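Local coordinates for protein histidine acid phosphatase (Bifidobacterium longum subsp. infantis, PDB 6RXD) that probably removes phosphate groups from inositol polyphosphates, including phytate, and from 2,3-bisphosphoglycerate, acting as a histidine acid phosphatase of the MINPP type, at residues A91-G96 with N277-A282; K83-I88 with Y309-I314; R48-S51 with Y55-L58; R61-A66 with A79-N84. All coordinates share one frame; numbering follows the deposited sequence.

Contact 1 (A91-G96 with N277-A282); sequences ANVENG and NCAPGA. With ZN (zinc ion), chain D.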
# COMPACT_ATOMS: atom_id res chain seq x y z
N ALA A 91 -0.47 1.44 -22.76
CA ALA A 91 -1.49 1.46 -21.72
C ALA A 91 -1.26 2.64 -20.76
O ALA A 91 -2.20 3.33 -20.34
CB ALA A 91 -1.50 0.15 -20.96
N ASN A 92 0.00 2.86 -20.42
CA ASN A 92 0.35 3.98 -19.55
C ASN A 92 0.21 5.35 -20.19
O ASN A 92 -0.19 6.31 -19.54
CB ASN A 92 1.77 3.79 -19.02
CG ASN A 92 1.82 2.85 -17.85
OD1 ASN A 92 1.47 3.23 -16.73
ND2 ASN A 92 2.23 1.61 -18.10
N VAL A 93 0.52 5.43 -21.48
CA VAL A 93 0.37 6.70 -22.19
C VAL A 93 -1.10 7.10 -22.20
O VAL A 93 -1.45 8.26 -21.94
CB VAL A 93 0.94 6.60 -23.62
CG1 VAL A 93 0.45 7.75 -24.48
CG2 VAL A 93 2.46 6.60 -23.56
N GLU A 94 -1.97 6.13 -22.44
CA GLU A 94 -3.40 6.41 -22.47
C GLU A 94 -3.95 6.79 -21.10
O GLU A 94 -4.76 7.72 -20.98
CB GLU A 94 -4.15 5.21 -23.01
CG GLU A 94 -5.64 5.42 -23.01
CD GLU A 94 -6.37 4.18 -23.40
OE1 GLU A 94 -7.24 4.25 -24.29
OE2 GLU A 94 -6.07 3.12 -22.80
N ASN A 95 -3.54 6.08 -20.07
CA ASN A 95 -4.05 6.34 -18.73
C ASN A 95 -3.41 7.56 -18.09
O ASN A 95 -4.03 8.23 -17.27
CB ASN A 95 -3.86 5.13 -17.83
CG ASN A 95 -5.00 4.16 -17.92
OD1 ASN A 95 -5.75 4.15 -18.90
ND2 ASN A 95 -5.15 3.32 -16.90
N GLY A 96 -2.18 7.85 -18.49
CA GLY A 96 -1.39 8.88 -17.86
C GLY A 96 -0.48 8.14 -16.91
O GLY A 96 -0.94 7.32 -16.11
N ASN A 277 13.90 11.89 -23.31
CA ASN A 277 12.96 11.12 -24.11
C ASN A 277 11.54 11.20 -23.57
O ASN A 277 11.31 11.62 -22.44
CB ASN A 277 13.42 9.66 -24.20
CG ASN A 277 12.89 8.94 -25.42
OD1 ASN A 277 12.37 9.57 -26.35
ND2 ASN A 277 13.03 7.62 -25.44
N CYS A 278 10.58 10.83 -24.41
CA CYS A 278 9.17 10.83 -24.04
C CYS A 278 8.55 9.55 -24.60
O CYS A 278 8.91 9.13 -25.69
CB CYS A 278 8.48 12.05 -24.64
SG CYS A 278 6.74 12.26 -24.20
N ALA A 279 7.63 8.95 -23.84
CA ALA A 279 6.94 7.75 -24.32
C ALA A 279 6.26 8.02 -25.66
O ALA A 279 5.69 9.10 -25.86
CB ALA A 279 5.93 7.30 -23.29
N PRO A 280 6.31 7.05 -26.59
CA PRO A 280 5.67 7.22 -27.90
C PRO A 280 4.19 7.56 -27.75
O PRO A 280 3.49 6.89 -26.99
CB PRO A 280 5.82 5.84 -28.55
CG PRO A 280 7.01 5.24 -27.90
CD PRO A 280 6.96 5.72 -26.47
N GLY A 281 3.74 8.61 -28.44
CA GLY A 281 2.34 9.00 -28.41
C GLY A 281 1.94 9.93 -27.28
O GLY A 281 0.82 10.43 -27.22
N ALA A 282 2.87 10.15 -26.35
CA ALA A 282 2.58 10.98 -25.19
C ALA A 282 2.78 12.46 -25.48
O ALA A 282 3.62 12.84 -26.30
CB ALA A 282 3.43 10.55 -24.01
ZN ZN D . -6.39 1.92 -24.70
O HOH W 1 -5.79 2.39 -27.00
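Val93, near the C-terminal end of helix 75-95, carries this surface contact by reaching into the turn at 277-282. Its CG1 lies anti to the backbone N (chi1 164°), which spreads the two methyls over different parts of the turn. CG2 sits 3.6 Å from Ala279 CB and equally near, at 3.6 Å, to Pro280 O. CG1 rests on the backbone, 3.8 Å from Gly281 C, while Ala282 CB is 4.1 Å from Val93 CG2. The turn from Ala279 to Ala282 is type II, with Pro280 and Gly281 at its corners, and Ala282 N closes it on Ala279 O at 3.0 Å. With an alanine here both methyls go, and a gap is likely to open between helix and turn, leaving Ala279 CB and the Gly281 backbone without their partners.

Glu94 has a different task. Its extended side chain chelates a zinc ion through both carboxylate oxygens, OE2 at 2.3 Å and OE1 at 2.5 Å from the metal; His326 and a water are further ligands. Gly96 then leaves the helix with positive phi.

Just before the turn, Cys278 lies against Cys291, its partner in a disulfide seen for this protein. With no hydrogen bond between the segments, the contact depends on apolar fit: valine methyls against alanine methyls and peptide surface.

Contact 2 (K83-I88 with Y309-I314); sequences KNLSGI and YNLYII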
# COMPACT_ATOMS: atom_id res chain seq x y z
N LYS A 83 6.65 -6.44 -28.32
CA LYS A 83 5.19 -6.28 -28.23
C LYS A 83 4.74 -6.04 -26.79
O LYS A 83 3.86 -5.22 -26.52
CB LYS A 83 4.46 -7.52 -28.77
CG LYS A 83 2.94 -7.43 -28.69
CD LYS A 83 2.24 -8.70 -29.20
CE LYS A 83 0.73 -8.58 -29.02
NZ LYS A 83 0.01 -9.82 -29.44
N ASN A 84 5.35 -6.78 -25.85
CA ASN A 84 4.99 -6.63 -24.44
C ASN A 84 5.33 -5.23 -23.95
O ASN A 84 4.52 -4.57 -23.29
CB ASN A 84 5.70 -7.69 -23.58
CG ASN A 84 5.08 -9.06 -23.72
OD1 ASN A 84 3.87 -9.17 -23.91
ND2 ASN A 84 5.90 -10.10 -23.64
N LEU A 85 6.53 -4.78 -24.30
CA LEU A 85 6.97 -3.44 -23.87
C LEU A 85 6.12 -2.35 -24.49
O LEU A 85 5.65 -1.46 -23.79
CB LEU A 85 8.45 -3.22 -24.22
CG LEU A 85 9.49 -4.10 -23.54
CD1 LEU A 85 10.86 -3.84 -24.14
CD2 LEU A 85 9.51 -3.83 -22.07
N SER A 86 5.88 -2.42 -25.81
CA SER A 86 5.04 -1.43 -26.49
C SER A 86 3.65 -1.38 -25.90
O SER A 86 3.05 -0.31 -25.74
CB SER A 86 4.95 -1.76 -27.99
OG SER A 86 6.20 -1.60 -28.61
N GLY A 87 3.12 -2.56 -25.56
CA GLY A 87 1.79 -2.66 -24.99
C GLY A 87 1.65 -2.00 -23.63
O GLY A 87 0.69 -1.26 -23.40
N ILE A 88 2.58 -2.25 -22.71
CA ILE A 88 2.46 -1.64 -21.38
C ILE A 88 2.73 -0.14 -21.45
O ILE A 88 2.12 0.66 -20.72
CB ILE A 88 3.32 -2.36 -20.30
CG1 ILE A 88 2.86 -1.94 -18.90
CG2 ILE A 88 4.81 -2.07 -20.49
CD1 ILE A 88 3.22 -2.93 -17.81
N TYR A 309 11.04 -7.56 -13.82
CA TYR A 309 10.18 -7.93 -12.70
C TYR A 309 9.24 -6.79 -12.34
O TYR A 309 8.06 -7.02 -12.06
CB TYR A 309 11.01 -8.36 -11.49
CG TYR A 309 10.17 -8.63 -10.26
CD1 TYR A 309 9.38 -9.77 -10.17
CD2 TYR A 309 10.15 -7.74 -9.20
CE1 TYR A 309 8.60 -10.01 -9.03
CE2 TYR A 309 9.38 -7.97 -8.08
CZ TYR A 309 8.61 -9.10 -8.01
OH TYR A 309 7.85 -9.31 -6.88
N ASN A 310 9.73 -5.55 -12.34
CA ASN A 310 8.85 -4.42 -12.05
C ASN A 310 7.72 -4.28 -13.07
O ASN A 310 6.61 -3.85 -12.73
CB ASN A 310 9.64 -3.11 -11.92
CG ASN A 310 10.13 -2.87 -10.49
OD1 ASN A 310 9.36 -2.43 -9.63
ND2 ASN A 310 11.38 -3.19 -10.23
N LEU A 311 7.99 -4.63 -14.32
CA LEU A 311 6.92 -4.58 -15.32
C LEU A 311 5.92 -5.69 -15.09
O LEU A 311 4.71 -5.49 -15.24
CB LEU A 311 7.49 -4.63 -16.75
CG LEU A 311 8.35 -3.43 -17.16
CD1 LEU A 311 8.72 -3.58 -18.64
CD2 LEU A 311 7.64 -2.11 -16.92
N TYR A 312 6.41 -6.87 -14.72
CA TYR A 312 5.54 -8.01 -14.39
C TYR A 312 4.57 -7.68 -13.26
O TYR A 312 3.36 -7.99 -13.34
CB TYR A 312 6.42 -9.21 -14.04
CG TYR A 312 5.76 -10.34 -13.29
CD1 TYR A 312 4.84 -11.18 -13.91
CD2 TYR A 312 6.11 -10.60 -11.98
CE1 TYR A 312 4.25 -12.23 -13.23
CE2 TYR A 312 5.53 -11.65 -11.28
CZ TYR A 312 4.61 -12.46 -11.91
OH TYR A 312 4.02 -13.51 -11.23
N ILE A 313 5.07 -7.05 -12.21
CA ILE A 313 4.18 -6.79 -11.09
C ILE A 313 3.22 -5.63 -11.37
O ILE A 313 2.07 -5.66 -10.94
CB ILE A 313 4.94 -6.62 -9.76
CG1 ILE A 313 5.78 -5.35 -9.78
CG2 ILE A 313 5.79 -7.86 -9.49
CD1 ILE A 313 6.64 -5.17 -8.50
N ILE A 314 3.68 -4.61 -12.10
CA ILE A 314 2.78 -3.51 -12.45
C ILE A 314 1.73 -3.98 -13.47
O ILE A 314 0.60 -3.51 -13.47
CB ILE A 314 3.55 -2.27 -12.95
CG1 ILE A 314 4.34 -1.65 -11.79
CG2 ILE A 314 2.62 -1.20 -13.49
CD1 ILE A 314 3.46 -0.99 -10.72
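Helix 75-95 meets helix 301-317 in the helical part of this histidine phosphatase, with Leu85 and Ile88 of the first meeting Leu311 of the second. The closest touch is between methyls, Leu85 CD2 to Leu311 CD1 at 3.5 Å, and the two leucine side chains lie roughly perpendicular to one another. Both have CG anti to the carbonyl carbon; for Leu311 (chi1 -65°) this carries CD1 across to the facing helix.

Leu85 and Ile88, three residues apart, lie nearly one turn from each other on their helix, so both can face the same partner in a buried helix-helix interface. The backbones stay well separated here, with Ile88 CA and Leu311 CA 8.1 Å apart, and side chains fill the interval. Ile88 sends CG1 anti to its own backbone N (chi1 -164°), and the extended branch ends with CD1 3.9 Å from Leu311 O, an aliphatic tip against a carbonyl oxygen.

Tyr55 and Met60 of helix 55-69 also join this interface, Tyr55 packing on Leu311 and Met60 on Leu85. On the other helix Tyr309 and Ile313 turn to helix 339-357, where both touch Leu349.

Contact 3 (R48-S51 with Y55-L58); sequences RGLS and YDAL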
# COMPACT_ATOMS: atom_id res chain seq x y z
N ARG A 48 -1.97 1.48 -9.32
CA ARG A 48 -1.54 2.58 -10.18
C ARG A 48 -0.73 2.03 -11.33
O ARG A 48 -0.27 0.89 -11.27
CB ARG A 48 -0.62 3.53 -9.40
CG ARG A 48 -1.24 4.23 -8.22
CD ARG A 48 -0.16 5.00 -7.45
NE ARG A 48 0.52 5.99 -8.29
CZ ARG A 48 0.95 7.17 -7.86
NH1 ARG A 48 1.56 8.01 -8.70
NH2 ARG A 48 0.77 7.53 -6.59
N GLY A 49 -0.53 2.83 -12.37
CA GLY A 49 0.35 2.42 -13.45
C GLY A 49 1.81 2.67 -13.11
O GLY A 49 2.15 2.94 -11.96
N LEU A 50 2.68 2.55 -14.11
CA LEU A 50 4.09 2.89 -13.92
C LEU A 50 4.20 4.35 -13.51
O LEU A 50 3.41 5.19 -13.96
CB LEU A 50 4.86 2.66 -15.22
CG LEU A 50 4.97 1.19 -15.64
CD1 LEU A 50 5.57 1.08 -17.05
CD2 LEU A 50 5.79 0.39 -14.62
N SER A 51 5.16 4.67 -12.64
CA SER A 51 5.29 6.03 -12.13
C SER A 51 5.81 6.98 -13.20
O SER A 51 5.49 8.17 -13.20
CB SER A 51 6.22 6.06 -10.91
OG SER A 51 7.51 5.61 -11.26
N TYR A 55 11.13 2.00 -16.50
CA TYR A 55 11.39 0.56 -16.61
C TYR A 55 11.06 0.08 -18.02
O TYR A 55 11.80 -0.71 -18.62
CB TYR A 55 10.54 -0.21 -15.61
CG TYR A 55 10.91 0.03 -14.15
CD1 TYR A 55 12.24 0.07 -13.75
CD2 TYR A 55 9.92 0.24 -13.20
CE1 TYR A 55 12.57 0.29 -12.41
CE2 TYR A 55 10.24 0.47 -11.86
CZ TYR A 55 11.56 0.49 -11.48
OH TYR A 55 11.88 0.71 -10.16
N ASP A 56 9.93 0.56 -18.54
CA ASP A 56 9.54 0.23 -19.90
C ASP A 56 10.44 0.91 -20.94
O ASP A 56 10.75 0.32 -21.98
CB ASP A 56 8.05 0.56 -20.15
CG ASP A 56 7.66 2.00 -19.79
OD1 ASP A 56 6.65 2.49 -20.34
OD2 ASP A 56 8.33 2.65 -18.95
N ALA A 57 10.87 2.13 -20.63
CA ALA A 57 11.78 2.85 -21.52
C ALA A 57 13.11 2.11 -21.64
O ALA A 57 13.59 1.84 -22.75
CB ALA A 57 12.01 4.27 -21.02
N LEU A 58 13.71 1.82 -20.49
CA LEU A 58 15.05 1.25 -20.49
C LEU A 58 15.08 -0.12 -21.15
O LEU A 58 16.04 -0.45 -21.87
CB LEU A 58 15.60 1.16 -19.06
CG LEU A 58 16.04 2.49 -18.43
CD1 LEU A 58 16.25 2.34 -16.94
CD2 LEU A 58 17.31 2.97 -19.10
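Leu50 meets the first turn of helix 55-69 with both of its methyls, one against Asp56 and the other against Tyr55. With CG anti to the carbonyl carbon (chi1 -67°), its forked end points into the helix start.

The closer contact is apolar against polar. Leu50 CD1 lies over the face of the Asp56 carboxylate, 3.6 Å from CG, and is nearly equidistant from the two oxygens, with Asp56 OD1 and OD2 each 3.7 Å from it. Leucine and aspartate run antiparallel as they pass, each reaching by the other's end. Purely apolar is the second touch, Leu50 CD2 to Tyr55 CD2 at 4.4 Å, where the methyl comes to the edge of the ring, near its plane.

Hydrogen bonds position the carboxylate from outside the pair. Asp56 OD1 is held by Thr89 OG1 and Tyr97 OH, and OD2 accepts from the backbone N of Lys54. Asp56 CG stands between its own backbone N and carbonyl carbon (chi1 53°), folded back toward the helix start, whose dipole would probably help stabilise a buried negative charge.

Segment 48-51 begins at the arginine ending the RHGxR signature of histidine acid phosphatases, in the loop that leads from strand 34-44 into helix 55-69. Helix 301-317 also packs on this junction, with Ile314 against Leu50, and Asp307 and Asn310 against Tyr55; through Thr89 the aspartate also reaches helix 75-95.

Contact 4 (R61-A66 with A79-N84); sequences RMAETA and AEFVKN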
# COMPACT_ATOMS: atom_id res chain seq x y z
N ARG A 61 15.06 0.35 -24.84
CA ARG A 61 16.39 0.72 -25.34
C ARG A 61 17.28 -0.52 -25.43
O ARG A 61 18.03 -0.69 -26.40
CB ARG A 61 17.04 1.78 -24.44
CG ARG A 61 16.21 3.05 -24.22
CD ARG A 61 16.06 3.89 -25.51
NE ARG A 61 14.96 3.41 -26.37
CZ ARG A 61 13.67 3.67 -26.15
NH1 ARG A 61 13.29 4.39 -25.10
NH2 ARG A 61 12.75 3.20 -26.99
N MET A 62 17.17 -1.41 -24.45
CA MET A 62 17.94 -2.65 -24.46
C MET A 62 17.50 -3.52 -25.64
O MET A 62 18.34 -4.13 -26.34
CB MET A 62 17.74 -3.40 -23.13
CG MET A 62 18.50 -4.70 -23.00
SD MET A 62 18.23 -5.39 -21.35
CE MET A 62 19.34 -6.80 -21.41
N ALA A 63 16.20 -3.55 -25.89
CA ALA A 63 15.64 -4.35 -26.96
C ALA A 63 16.13 -3.87 -28.31
O ALA A 63 16.41 -4.68 -29.20
CB ALA A 63 14.11 -4.32 -26.90
N GLU A 64 16.23 -2.55 -28.47
CA GLU A 64 16.68 -1.99 -29.74
C GLU A 64 18.13 -2.40 -30.02
O GLU A 64 18.49 -2.72 -31.16
CB GLU A 64 16.49 -0.47 -29.75
CG GLU A 64 15.03 -0.05 -29.77
CD GLU A 64 14.79 1.37 -29.29
OE1 GLU A 64 15.73 2.01 -28.77
OE2 GLU A 64 13.65 1.85 -29.42
N THR A 65 18.96 -2.40 -28.98
CA THR A 65 20.35 -2.83 -29.13
C THR A 65 20.43 -4.33 -29.44
O THR A 65 21.19 -4.77 -30.32
CB THR A 65 21.15 -2.49 -27.87
OG1 THR A 65 21.18 -1.07 -27.72
CG2 THR A 65 22.58 -3.02 -27.98
N ALA A 66 19.64 -5.14 -28.73
CA ALA A 66 19.59 -6.57 -29.02
C ALA A 66 19.15 -6.85 -30.46
O ALA A 66 19.68 -7.76 -31.11
CB ALA A 66 18.66 -7.27 -28.03
N ALA A 79 10.14 -10.39 -31.28
CA ALA A 79 8.85 -9.77 -31.54
C ALA A 79 7.96 -9.74 -30.31
O ALA A 79 7.27 -8.75 -30.06
CB ALA A 79 8.14 -10.47 -32.71
N GLU A 80 7.98 -10.82 -29.54
CA GLU A 80 7.11 -10.90 -28.36
C GLU A 80 7.57 -9.94 -27.27
O GLU A 80 6.72 -9.28 -26.64
CB GLU A 80 7.01 -12.33 -27.82
CG GLU A 80 6.18 -12.47 -26.54
CD GLU A 80 4.68 -12.34 -26.78
OE1 GLU A 80 4.25 -12.25 -27.95
OE2 GLU A 80 3.92 -12.34 -25.79
N PHE A 81 8.87 -9.82 -27.07
CA PHE A 81 9.41 -8.91 -26.06
C PHE A 81 9.06 -7.46 -26.40
O PHE A 81 8.57 -6.71 -25.55
CB PHE A 81 10.92 -9.11 -25.95
CG PHE A 81 11.55 -8.42 -24.77
CD1 PHE A 81 11.33 -8.87 -23.48
CD2 PHE A 81 12.39 -7.34 -24.96
CE1 PHE A 81 11.91 -8.23 -22.40
CE2 PHE A 81 12.99 -6.70 -23.89
CZ PHE A 81 12.76 -7.15 -22.61
N VAL A 82 9.28 -7.06 -27.65
CA VAL A 82 8.97 -5.71 -28.09
C VAL A 82 7.46 -5.43 -28.01
O VAL A 82 7.03 -4.33 -27.66
CB VAL A 82 9.52 -5.44 -29.51
CG1 VAL A 82 9.13 -4.04 -30.00
CG2 VAL A 82 11.03 -5.61 -29.54
N LYS A 83 6.65 -6.44 -28.32
CA LYS A 83 5.19 -6.28 -28.23
C LYS A 83 4.74 -6.04 -26.79
O LYS A 83 3.86 -5.22 -26.52
CB LYS A 83 4.46 -7.52 -28.77
CG LYS A 83 2.94 -7.43 -28.69
CD LYS A 83 2.24 -8.70 -29.20
CE LYS A 83 0.73 -8.58 -29.02
NZ LYS A 83 0.01 -9.82 -29.44
N ASN A 84 5.35 -6.78 -25.85
CA ASN A 84 4.99 -6.63 -24.44
C ASN A 84 5.33 -5.23 -23.95
O ASN A 84 4.52 -4.57 -23.29
CB ASN A 84 5.70 -7.69 -23.58
CG ASN A 84 5.08 -9.06 -23.72
OD1 ASN A 84 3.87 -9.17 -23.91
ND2 ASN A 84 5.90 -10.10 -23.64
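Ala63 points its methyl at the rim of the Phe81 ring, where two consecutive helices come close together. Ala63 CB is 4.0 Å from Phe81 CD2 and also 4.0 Å from CE2, so the methyl lies in the ring plane and meets the middle of one ring edge. The conformation that sets this up is Phe81 CG anti to the backbone N (chi1 -169°), which swings the ring off its own helix toward the partner. A second, looser touch has Val82 CG2 4.3 Å from Ala63 CB; Val82 has two conformers, so this one carries less weight. The small alanine lets the backbones approach, with Ala63 CA and Val82 CA 6.9 Å apart.

The more elaborate conformation belongs to a pair within segment 61-66. The Arg61 chain is folded, and its guanidinium grips the Glu64 carboxylate side-on. Arg61 NE donates to Glu64 OE1 at 2.9 Å and Arg61 NH2 to Glu64 OE2, also at 2.9 Å. Both bonds are nearly straight, 173° at NE, and lie in the guanidinium plane, yet they reach the carboxylate from about 40° above its own plane. Tyr53 OH takes the remaining nitrogen, NH1, so the guanidinium is held on two fronts.

Helices 55-69 and 75-95 run back along each other as a hairpin. Helix 301-317 adds Leu308 against Phe81 and Ala304 against Met62; Phe249 meets Phe81 edge-to-face, while helix 251-258 packs Phe253 and Leu257 on Met62.

In the fold
Helix 75-95 runs through three of the four contacts: contact 4 on its earlier part, contact 2 next, sharing Lys83 and Asn84 with it, and contact 1 at its end. Contact 3 lies close to two of them, its centre about 8 Å from that of contact 2 and about 10 Å from that of contact 1. Leu50 CD1 comes 3.8 Å from Leu311 CD2, joining contact 3 to contact 2, while Asn92 OD1 probably accepts a hydrogen bond from Leu50 N (3.0 Å). The zinc bound by Glu94 and His326 belongs to contact 1. The side chain of Ile88 in contact 2 is about 11 Å from this zinc ion, and the side chain of Asp56 is about 14 Å from the zinc ion. Contact 4 lies away from the annotated sites.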